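PDB 1BDG: hexokinase from Schistosoma mansoni, which catalyses, as in related hexokinases, the ATP-dependent phosphorylation of hexoses to hexose 6-phosphates, the entry step of glycolysis, and is captured here with glucose bound. Local coordinates for residues Leu8-Phe19 with Ile298-Ile307. Numbering follows the deposited sequence.
Sequences LFEKVVEILKPF and IIVYLVEQKI
A Schellman motif ends helix 288-304 of the predicted large subdomain and delivers Ile307 to the N-terminal helix 5-16. At the turn Lys306 has positive phi, Ile307 N donates a hydrogen bond to Leu302 O (2.8 Å) and Lys306 N one to Val303 O. The N-to-C directions of the short segments 8-16 and 298-304 differ by 130° and their axes stand 12.1 Å apart, bridged by apolar side chains, with no hydrogen bond across. Ile307 buries the most surface: its CG2 rests 4.0 Å from Val12 CG2 and also lies against Leu8 O and CD2, while its CD1 meets Ile15 CD1 tip to tip at 3.8 Å and touches the aliphatic chain of Lys11. With CG2 anti to its backbone N, Ile15 turns this second branch to the edge of the Tyr301 ring, 3.5 Å from CE2; Gln305 CG lies above one face, offset toward the rim. The side chains of Val12 and Leu302 cross at about a right angle, CG2 against CD2. Farther along, Leu16 CD2 packs 3.6 Å from Ile298 CG2, and Ile298 CD1 lies oblique to the Phe19 ring, nearest CZ. The long helix 357-389 adjoins both partners, through Ile362 at Val12 and Val370 at Ile298, while Phe266 of helix 265-272 touches Ile15, Leu16 and Ile298.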
loop_
_atom_site.group_PDB
_atom_site.type_symbol
_atom_site.label_atom_id
_atom_site.label_comp_id
_atom_site.label_asym_id
_atom_site.label_seq_id
_atom_site.Cartn_x
_atom_site.Cartn_y
_atom_site.Cartn_z
ATOM N N LEU A 8 -22.828 -16.360 -23.606
ATOM C CA LEU A 8 -22.508 -16.251 -22.183
ATOM C C LEU A 8 -21.423 -15.220 -21.962
ATOM O O LEU A 8 -21.514 -14.420 -21.026
ATOM C CB LEU A 8 -22.034 -17.583 -21.606
ATOM C CG LEU A 8 -23.078 -18.650 -21.324
ATOM C CD1 LEU A 8 -22.442 -19.746 -20.502
ATOM C CD2 LEU A 8 -24.224 -18.043 -20.546
ATOM N N PHE A 9 -20.405 -15.226 -22.825
ATOM C CA PHE A 9 -19.311 -14.283 -22.698
ATOM C C PHE A 9 -19.799 -12.848 -22.864
ATOM O O PHE A 9 -19.406 -11.963 -22.099
ATOM C CB PHE A 9 -18.226 -14.576 -23.702
ATOM C CG PHE A 9 -17.007 -13.730 -23.513
ATOM C CD1 PHE A 9 -16.081 -14.039 -22.521
ATOM C CD2 PHE A 9 -16.800 -12.593 -24.296
ATOM C CE1 PHE A 9 -14.969 -13.228 -22.311
ATOM C CE2 PHE A 9 -15.692 -11.773 -24.098
ATOM C CZ PHE A 9 -14.775 -12.087 -23.108
ATOM N N GLU A 10 -20.682 -12.609 -23.832
ATOM C CA GLU A 10 -21.203 -11.262 -24.032
ATOM C C GLU A 10 -21.979 -10.730 -22.821
ATOM O O GLU A 10 -22.139 -9.518 -22.672
ATOM C CB GLU A 10 -22.031 -11.167 -25.311
ATOM C CG GLU A 10 -21.221 -10.623 -26.508
ATOM C CD GLU A 10 -21.165 -11.584 -27.692
ATOM O OE1 GLU A 10 -20.615 -12.691 -27.509
ATOM O OE2 GLU A 10 -21.656 -11.225 -28.797
ATOM N N LYS A 11 -22.463 -11.629 -21.962
ATOM C CA LYS A 11 -23.165 -11.221 -20.743
ATOM C C LYS A 11 -22.101 -10.693 -19.775
ATOM O O LYS A 11 -22.252 -9.611 -19.174
ATOM C CB LYS A 11 -23.866 -12.410 -20.099
ATOM C CG LYS A 11 -25.002 -12.922 -20.900
ATOM C CD LYS A 11 -25.590 -14.184 -20.315
ATOM C CE LYS A 11 -26.933 -14.478 -21.003
ATOM N NZ LYS A 11 -27.453 -15.852 -20.725
ATOM N N VAL A 12 -21.013 -11.457 -19.639
ATOM C CA VAL A 12 -19.918 -11.074 -18.758
ATOM C C VAL A 12 -19.398 -9.690 -19.172
ATOM O O VAL A 12 -19.055 -8.863 -18.320
ATOM C CB VAL A 12 -18.774 -12.123 -18.775
ATOM C CG1 VAL A 12 -17.612 -11.672 -17.905
ATOM C CG2 VAL A 12 -19.290 -13.446 -18.294
ATOM N N VAL A 13 -19.375 -9.413 -20.466
ATOM C CA VAL A 13 -18.906 -8.110 -20.894
ATOM C C VAL A 13 -19.814 -6.991 -20.382
ATOM O O VAL A 13 -19.355 -6.023 -19.781
ATOM C CB VAL A 13 -18.785 -8.040 -22.413
ATOM C CG1 VAL A 13 -18.564 -6.586 -22.864
ATOM C CG2 VAL A 13 -17.629 -8.931 -22.864
ATOM N N GLU A 14 -21.115 -7.188 -20.543
ATOM C CA GLU A 14 -22.119 -6.218 -20.140
ATOM C C GLU A 14 -22.140 -5.976 -18.624
ATOM O O GLU A 14 -22.349 -4.847 -18.161
ATOM C CB GLU A 14 -23.483 -6.697 -20.652
ATOM C CG GLU A 14 -24.464 -5.585 -20.959
ATOM C CD GLU A 14 -23.905 -4.562 -21.934
ATOM O OE1 GLU A 14 -22.958 -4.912 -22.694
ATOM O OE2 GLU A 14 -24.405 -3.406 -21.930
ATOM N N ILE A 15 -21.898 -7.031 -17.859
ATOM C CA ILE A 15 -21.898 -6.954 -16.395
ATOM C C ILE A 15 -20.632 -6.244 -15.908
ATOM O O ILE A 15 -20.688 -5.368 -15.026
ATOM C CB ILE A 15 -22.029 -8.398 -15.777
ATOM C CG1 ILE A 15 -23.374 -9.000 -16.197
ATOM C CG2 ILE A 15 -21.874 -8.380 -14.248
ATOM C CD1 ILE A 15 -23.389 -10.488 -16.280
ATOM N N LEU A 16 -19.497 -6.590 -16.517
ATOM C CA LEU A 16 -18.213 -5.991 -16.157
ATOM C C LEU A 16 -17.931 -4.658 -16.844
ATOM O O LEU A 16 -16.899 -4.038 -16.611
ATOM C CB LEU A 16 -17.074 -6.972 -16.413
ATOM C CG LEU A 16 -17.199 -8.248 -15.588
ATOM C CD1 LEU A 16 -16.016 -9.120 -15.865
ATOM C CD2 LEU A 16 -17.280 -7.904 -14.113
ATOM N N LYS A 17 -18.886 -4.174 -17.627
ATOM C CA LYS A 17 -18.705 -2.901 -18.318
ATOM C C LYS A 17 -18.443 -1.713 -17.370
ATOM O O LYS A 17 -17.622 -0.855 -17.669
ATOM C CB LYS A 17 -19.873 -2.627 -19.279
ATOM C CG LYS A 17 -19.505 -1.714 -20.430
ATOM C CD LYS A 17 -20.506 -1.744 -21.560
ATOM C CE LYS A 17 -20.257 -0.525 -22.437
ATOM N NZ LYS A 17 -21.126 -0.394 -23.637
ATOM N N PRO A 18 -19.086 -1.677 -16.191
ATOM C CA PRO A 18 -18.840 -0.559 -15.280
ATOM C C PRO A 18 -17.401 -0.442 -14.817
ATOM O O PRO A 18 -17.072 0.522 -14.137
ATOM C CB PRO A 18 -19.768 -0.862 -14.112
ATOM C CG PRO A 18 -20.917 -1.467 -14.787
ATOM C CD PRO A 18 -20.234 -2.458 -15.713
ATOM N N PHE A 19 -16.582 -1.464 -15.099
ATOM C CA PHE A 19 -15.151 -1.456 -14.747
ATOM C C PHE A 19 -14.340 -0.813 -15.867
ATOM O O PHE A 19 -13.230 -0.359 -15.635
ATOM C CB PHE A 19 -14.602 -2.868 -14.548
ATOM C CG PHE A 19 -14.994 -3.505 -13.266
ATOM C CD1 PHE A 19 -16.242 -4.101 -13.124
ATOM C CD2 PHE A 19 -14.104 -3.565 -12.213
ATOM C CE1 PHE A 19 -16.602 -4.756 -11.955
ATOM C CE2 PHE A 19 -14.456 -4.226 -11.022
ATOM C CZ PHE A 19 -15.714 -4.823 -10.899
ATOM N N ILE A 298 -17.092 -11.172 -8.213
ATOM C CA ILE A 298 -17.682 -11.204 -9.534
ATOM C C ILE A 298 -18.085 -12.648 -9.828
ATOM O O ILE A 298 -19.230 -12.914 -10.186
ATOM C CB ILE A 298 -16.682 -10.699 -10.597
ATOM C CG1 ILE A 298 -16.319 -9.236 -10.318
ATOM C CG2 ILE A 298 -17.279 -10.866 -11.996
ATOM C CD1 ILE A 298 -14.933 -8.841 -10.766
ATOM N N ILE A 299 -17.149 -13.577 -9.633
ATOM C CA ILE A 299 -17.392 -15.002 -9.858
ATOM C C ILE A 299 -18.637 -15.450 -9.113
ATOM O O ILE A 299 -19.645 -15.764 -9.746
ATOM C CB ILE A 299 -16.177 -15.873 -9.455
ATOM C CG1 ILE A 299 -15.020 -15.616 -10.425
ATOM C CG2 ILE A 299 -16.538 -17.357 -9.511
ATOM C CD1 ILE A 299 -13.754 -16.359 -10.061
ATOM N N VAL A 300 -18.582 -15.473 -7.785
ATOM C CA VAL A 300 -19.751 -15.860 -6.985
ATOM C C VAL A 300 -21.072 -15.258 -7.557
ATOM O O VAL A 300 -22.101 -15.948 -7.621
ATOM C CB VAL A 300 -19.544 -15.481 -5.499
ATOM C CG1 VAL A 300 -20.850 -15.545 -4.731
ATOM C CG2 VAL A 300 -18.527 -16.419 -4.875
ATOM N N TYR A 301 -21.023 -14.013 -8.034
ATOM C CA TYR A 301 -22.192 -13.378 -8.631
ATOM C C TYR A 301 -22.551 -14.091 -9.935
ATOM O O TYR A 301 -23.714 -14.427 -10.179
ATOM C CB TYR A 301 -21.919 -11.907 -8.946
ATOM C CG TYR A 301 -22.994 -11.285 -9.806
ATOM C CD1 TYR A 301 -24.304 -11.167 -9.342
ATOM C CD2 TYR A 301 -22.716 -10.845 -11.108
ATOM C CE1 TYR A 301 -25.313 -10.625 -10.146
ATOM C CE2 TYR A 301 -23.724 -10.304 -11.925
ATOM C CZ TYR A 301 -25.016 -10.200 -11.430
ATOM O OH TYR A 301 -26.011 -9.669 -12.210
ATOM N N LEU A 302 -21.545 -14.278 -10.789
ATOM C CA LEU A 302 -21.706 -14.939 -12.081
ATOM C C LEU A 302 -22.238 -16.352 -11.917
ATOM O O LEU A 302 -22.929 -16.857 -12.797
ATOM C CB LEU A 302 -20.362 -15.011 -12.807
ATOM C CG LEU A 302 -19.845 -13.760 -13.502
ATOM C CD1 LEU A 302 -18.367 -13.930 -13.875
ATOM C CD2 LEU A 302 -20.723 -13.468 -14.721
ATOM N N VAL A 303 -21.881 -16.999 -10.812
ATOM C CA VAL A 303 -22.328 -18.356 -10.553
ATOM C C VAL A 303 -23.799 -18.420 -10.172
ATOM O O VAL A 303 -24.488 -19.374 -10.547
ATOM C CB VAL A 303 -21.437 -19.069 -9.488
ATOM C CG1 VAL A 303 -22.223 -20.135 -8.745
ATOM C CG2 VAL A 303 -20.233 -19.717 -10.167
ATOM N N GLU A 304 -24.311 -17.415 -9.468
ATOM C CA GLU A 304 -25.727 -17.473 -9.118
ATOM C C GLU A 304 -26.622 -17.064 -10.262
ATOM O O GLU A 304 -27.838 -17.240 -10.204
ATOM C CB GLU A 304 -26.055 -16.684 -7.854
ATOM C CG GLU A 304 -25.718 -15.239 -7.881
ATOM C CD GLU A 304 -26.525 -14.500 -6.867
ATOM O OE1 GLU A 304 -26.140 -14.500 -5.670
ATOM O OE2 GLU A 304 -27.572 -13.950 -7.279
ATOM N N GLN A 305 -26.028 -16.448 -11.271
ATOM C CA GLN A 305 -26.759 -16.079 -12.473
ATOM C C GLN A 305 -26.583 -17.223 -13.482
ATOM O O GLN A 305 -26.842 -17.045 -14.662
ATOM C CB GLN A 305 -26.205 -14.791 -13.090
ATOM C CG GLN A 305 -26.385 -13.566 -12.242
ATOM C CD GLN A 305 -27.836 -13.300 -11.904
ATOM O OE1 GLN A 305 -28.645 -13.031 -12.783
ATOM N NE2 GLN A 305 -28.167 -13.350 -10.614
ATOM N N LYS A 306 -26.051 -18.359 -13.038
ATOM C CA LYS A 306 -25.840 -19.507 -13.911
ATOM C C LYS A 306 -24.889 -19.235 -15.100
ATOM O O LYS A 306 -24.874 -19.984 -16.078
ATOM C CB LYS A 306 -27.195 -20.017 -14.423
ATOM C CG LYS A 306 -27.925 -20.998 -13.498
ATOM C CD LYS A 306 -28.259 -20.395 -12.120
ATOM C CE LYS A 306 -29.102 -21.356 -11.260
ATOM N NZ LYS A 306 -29.435 -20.747 -9.936
ATOM N N ILE A 307 -24.077 -18.186 -15.007
ATOM C CA ILE A 307 -23.150 -17.846 -16.088
ATOM C C ILE A 307 -21.774 -18.495 -15.927
ATOM O O ILE A 307 -20.962 -18.452 -16.839
ATOM C CB ILE A 307 -23.034 -16.307 -16.266
ATOM C CG1 ILE A 307 -24.443 -15.688 -16.351
ATOM C CG2 ILE A 307 -22.303 -15.964 -17.561
ATOM C CD1 ILE A 307 -24.499 -14.161 -16.505
#